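Local coordinates for protein 2-phospho-L-lactate guanylyltransferase (Methanosarcina mazei, PDB 2I5E) that probably catalyses the GTP-dependent guanylylation of (2S)-2-phospholactate to lactyl-2-diphospho-5'-guanosine, a step in the biosynthesis of coenzyme F420, at residues N37-S42 with L92-D97; K44-E49 with E104-I109. All coordinates share one frame; numbering follows the deposited sequence.

Helix 25-45 takes part in both contacts, first through its body and then through its C-terminal end. Interaction 1 lies near the centre of the chain, where the helix packs on the end of strand 91-94 and the loop after it; interaction 2, about 10 Å away between centres, joins the helix end to helix 103-109 and reaches the surface. Neither has a hydrogen bond across its segments. In interaction 1 valine methyls face another methyl and two backbone carbonyls, whereas interaction 2 is almost wholly aliphatic, with a lysine chain at its margin. The two adjoin through L92, on the strand segment of interaction 1, which packs on I106 of interaction 2.

Interaction 1: residues N37-S42 with L92-D97; sequences NQVISS and LIVMAD
In the Rossmann-like sheet layer of this GT-A-type enzyme, helix 25-45 packs against the C-terminal end of strand 91-94, and within 37-42 V39 is the residue that meets both the strand and the loop after it. Its two methyls divide the work. CG1 approaches CG1 of V94 at 4.2 Å, the apolar part of the contact, and also lies 4.0 Å from the backbone O of M95, a selenomethionine. CG2 is turned to the next peptide, 3.9 Å from A96 O. With CG1 anti to the backbone N of V39 (chi1 -179°) and CG2 beside that nitrogen, the forked side chain spans the place where the chain leaves the strand. The backbones come close here, CA of V39 standing 6.2 Å from CA of A96. From the helix segment the two carbonyls are approached by methyl groups alone, in van der Waals contact; A96 O is hydrogen-bonded to a bound PEG molecule, probably a crystallisation component. Around this point V94 also touches L43 and A96 touches L36, so the same helix covers both the strand end and the start of the loop. D97 points its CB away from the helix and forms a salt bridge with K16 through OD2. A helix laid over a strand inside the mixed sheet, parallel to 5-9 on one side, is characteristic of the alpha/beta nucleotide-binding half of GT-A folds.

Interaction 2: residues K44-E49 with E104-I109; sequences KGAGIE and EHIKEI
Helix 25-45 ends here in a Schellman motif, with G47 at positive phi (79°) and its N bonded to K44 O at 2.6 Å, and the turn brings A46 to within 5.8 Å of K107, CA to CA. The CB of A46 points at helix 103-109 and meets CG1 of I106; their modelled separation of 3.2 Å is shorter than a normal contact, and the exact closeness is doubtful because the I106 side chain is not in a staggered conformation. One residue past the glycine, the chain directs I48 to the same isoleucine: CG2 of I48 lies 3.8 Å from CD1 of I106, and the two side chains cross at about a right angle. I106 is therefore met along its longer branch, by A46 at CG1 and by I48 at the terminal methyl. On the outer side, K107 lends aliphatic carbon: CG, anti to the carbonyl carbon (chi1 -72°), is set against A46 CB at 4.0 Å. Through I106 this partly buried contact continues inward to strand 91-94 and L101. Such a glycine-terminated helix, leading into strand 50-55 and packed beside another helix on one face of the sheet, is a common feature of layered alpha/beta folds.

Interaction 1: residues N37-S42 with L92-D97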
# COMPACT_ATOMS: atom_id res chain seq x y z
N ASN A 37 -3.24 -20.97 -3.57
CA ASN A 37 -2.58 -21.56 -4.71
C ASN A 37 -1.67 -20.62 -5.45
O ASN A 37 -0.67 -21.05 -6.00
CB ASN A 37 -3.61 -22.20 -5.67
CG ASN A 37 -4.13 -23.46 -5.12
OD1 ASN A 37 -3.43 -24.16 -4.40
ND2 ASN A 37 -5.38 -23.76 -5.39
N GLN A 38 -2.10 -19.37 -5.58
CA GLN A 38 -1.31 -18.34 -6.21
C GLN A 38 -0.04 -17.97 -5.38
O GLN A 38 1.06 -17.79 -5.93
CB GLN A 38 -2.17 -17.10 -6.40
CG GLN A 38 -3.30 -17.21 -7.51
CD GLN A 38 -3.56 -15.87 -8.10
OE1 GLN A 38 -4.53 -15.17 -7.75
NE2 GLN A 38 -2.65 -15.45 -8.97
N VAL A 39 -0.20 -17.85 -4.06
CA VAL A 39 1.00 -17.72 -3.14
C VAL A 39 2.00 -18.86 -3.23
O VAL A 39 3.20 -18.57 -3.35
CB VAL A 39 0.60 -17.51 -1.67
CG1 VAL A 39 1.81 -17.37 -0.77
CG2 VAL A 39 -0.37 -16.34 -1.60
N ILE A 40 1.53 -20.12 -3.21
CA ILE A 40 2.42 -21.25 -3.37
C ILE A 40 3.08 -21.20 -4.78
O ILE A 40 4.27 -21.37 -4.92
CB ILE A 40 1.74 -22.65 -3.24
CG1 ILE A 40 1.14 -22.89 -1.85
CG2 ILE A 40 2.73 -23.74 -3.62
CD1 ILE A 40 -0.07 -23.88 -1.83
N SER A 41 2.32 -20.87 -5.79
CA SER A 41 2.98 -20.67 -7.10
C SER A 41 4.04 -19.54 -7.09
O SER A 41 5.11 -19.64 -7.75
CB SER A 41 1.94 -20.42 -8.16
OG SER A 41 2.65 -20.25 -9.39
N SER A 42 3.79 -18.44 -6.36
CA SER A 42 4.89 -17.45 -6.30
C SER A 42 6.13 -17.90 -5.57
O SER A 42 7.26 -17.52 -5.96
CB SER A 42 4.45 -16.10 -5.79
OG SER A 42 3.65 -15.52 -6.74
N LEU A 92 10.86 -17.84 5.85
CA LEU A 92 9.91 -16.86 5.32
C LEU A 92 8.53 -17.39 5.72
O LEU A 92 8.16 -18.52 5.38
CB LEU A 92 10.01 -16.84 3.80
CG LEU A 92 9.11 -15.91 2.99
CD1 LEU A 92 9.43 -14.44 3.40
CD2 LEU A 92 9.36 -16.18 1.47
N ILE A 93 7.83 -16.61 6.53
CA ILE A 93 6.44 -16.77 6.86
C ILE A 93 5.60 -15.86 5.97
O ILE A 93 5.80 -14.67 5.96
CB ILE A 93 6.17 -16.39 8.34
CG1 ILE A 93 7.13 -17.17 9.27
CG2 ILE A 93 4.66 -16.50 8.66
CD1 ILE A 93 7.03 -16.66 10.80
N VAL A 94 4.77 -16.46 5.10
CA VAL A 94 3.99 -15.62 4.20
C VAL A 94 2.49 -15.91 4.36
O VAL A 94 2.09 -17.02 4.29
CB VAL A 94 4.34 -15.91 2.69
CG1 VAL A 94 3.92 -14.79 1.79
CG2 VAL A 94 5.74 -16.23 2.45
N MSE A 95 1.66 -14.88 4.50
CA MSE A 95 0.23 -15.08 4.54
C MSE A 95 -0.34 -15.61 3.25
O MSE A 95 0.17 -15.30 2.22
CB MSE A 95 -0.40 -13.76 4.90
CG MSE A 95 0.22 -13.25 6.31
SE MSE A 95 1.02 -14.68 7.52
CE MSE A 95 -0.60 -14.51 8.00
N ALA A 96 -1.51 -16.27 3.32
CA ALA A 96 -2.10 -16.94 2.14
C ALA A 96 -3.01 -15.97 1.32
O ALA A 96 -3.69 -16.43 0.43
CB ALA A 96 -2.90 -18.10 2.63
N ASP A 97 -3.11 -14.68 1.74
CA ASP A 97 -4.03 -13.74 1.19
C ASP A 97 -3.39 -12.59 0.44
O ASP A 97 -3.86 -11.43 0.49
CB ASP A 97 -5.01 -13.23 2.28
CG ASP A 97 -4.32 -12.57 3.43
OD1 ASP A 97 -3.09 -12.58 3.47
OD2 ASP A 97 -5.03 -12.00 4.29

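Interaction 2: residues K44-E49 with E104-I109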
# COMPACT_ATOMS: atom_id res chain seq x y z
N LYS A 44 7.17 -20.97 -5.46
CA LYS A 44 7.86 -21.93 -6.27
C LYS A 44 8.56 -21.12 -7.38
O LYS A 44 9.76 -21.28 -7.60
CB LYS A 44 6.88 -23.03 -6.75
CG LYS A 44 6.57 -24.07 -5.69
CD LYS A 44 7.91 -24.73 -5.16
CE LYS A 44 7.88 -26.24 -4.89
NZ LYS A 44 6.64 -27.03 -5.43
N GLY A 45 7.86 -20.13 -7.93
CA GLY A 45 8.38 -19.27 -8.98
C GLY A 45 9.64 -18.59 -8.55
O GLY A 45 10.43 -18.17 -9.36
N ALA A 46 9.85 -18.50 -7.24
CA ALA A 46 11.07 -17.84 -6.72
C ALA A 46 12.14 -18.86 -6.41
O ALA A 46 13.16 -18.51 -5.84
CB ALA A 46 10.75 -17.02 -5.49
N GLY A 47 11.87 -20.13 -6.74
CA GLY A 47 12.83 -21.22 -6.62
C GLY A 47 12.96 -21.75 -5.20
O GLY A 47 13.99 -22.34 -4.82
N ILE A 48 11.95 -21.54 -4.36
CA ILE A 48 12.16 -22.04 -3.06
C ILE A 48 11.73 -23.50 -3.06
O ILE A 48 10.62 -23.86 -3.52
CB ILE A 48 11.65 -21.12 -1.87
CG1 ILE A 48 10.58 -21.77 -1.07
CG2 ILE A 48 11.48 -19.59 -2.22
CD1 ILE A 48 11.22 -22.24 0.13
N GLU A 49 12.64 -24.31 -2.54
CA GLU A 49 12.61 -25.74 -2.71
C GLU A 49 11.43 -26.32 -1.97
O GLU A 49 10.59 -26.95 -2.61
CB GLU A 49 13.99 -26.40 -2.43
CG GLU A 49 13.93 -27.95 -2.24
CD GLU A 49 15.31 -28.65 -2.06
OE1 GLU A 49 16.37 -28.01 -2.25
OE2 GLU A 49 15.33 -29.84 -1.71
N GLU A 104 9.23 -11.98 -7.88
CA GLU A 104 10.23 -10.93 -7.75
C GLU A 104 10.16 -10.35 -6.36
O GLU A 104 11.21 -10.06 -5.78
CB GLU A 104 10.10 -9.84 -8.83
CG GLU A 104 11.35 -8.83 -8.89
CD GLU A 104 11.27 -7.65 -9.99
OE1 GLU A 104 12.31 -7.34 -10.67
OE2 GLU A 104 10.18 -7.04 -10.20
N HIS A 105 8.92 -10.17 -5.80
CA HIS A 105 8.85 -9.66 -4.37
C HIS A 105 9.48 -10.72 -3.51
O HIS A 105 10.28 -10.40 -2.69
CB HIS A 105 7.43 -9.50 -3.90
CG HIS A 105 6.64 -8.54 -4.70
ND1 HIS A 105 7.10 -7.26 -4.96
CD2 HIS A 105 5.45 -8.65 -5.30
CE1 HIS A 105 6.18 -6.59 -5.64
NE2 HIS A 105 5.20 -7.44 -5.91
N ILE A 106 9.12 -12.00 -3.66
CA ILE A 106 9.70 -12.98 -2.73
C ILE A 106 11.30 -13.10 -2.85
O ILE A 106 12.05 -13.18 -1.84
CB ILE A 106 8.86 -14.37 -2.55
CG1 ILE A 106 9.66 -15.58 -2.79
CG2 ILE A 106 7.35 -14.47 -3.05
CD1 ILE A 106 9.50 -16.42 -1.67
N LYS A 107 11.80 -13.02 -4.09
CA LYS A 107 13.28 -12.99 -4.32
C LYS A 107 13.86 -11.86 -3.53
O LYS A 107 14.79 -12.10 -2.78
CB LYS A 107 13.65 -12.88 -5.84
CG LYS A 107 13.37 -14.20 -6.63
CD LYS A 107 13.24 -14.08 -8.18
CE LYS A 107 14.41 -13.35 -8.92
NZ LYS A 107 14.81 -13.98 -10.36
N GLU A 108 13.30 -10.64 -3.63
CA GLU A 108 13.87 -9.48 -2.90
C GLU A 108 13.73 -9.56 -1.42
O GLU A 108 14.65 -9.21 -0.67
CB GLU A 108 13.38 -8.10 -3.38
CG GLU A 108 13.37 -7.93 -4.88
CD GLU A 108 12.98 -6.50 -5.35
OE1 GLU A 108 13.14 -6.23 -6.56
OE2 GLU A 108 12.48 -5.69 -4.56
N ILE A 109 12.56 -10.01 -0.95
CA ILE A 109 12.41 -10.15 0.51
C ILE A 109 13.45 -11.09 1.14
O ILE A 109 14.11 -10.76 2.17
CB ILE A 109 11.02 -10.56 0.89
CG1 ILE A 109 10.04 -9.45 0.58
CG2 ILE A 109 10.89 -10.86 2.48
CD1 ILE A 109 8.54 -10.04 0.24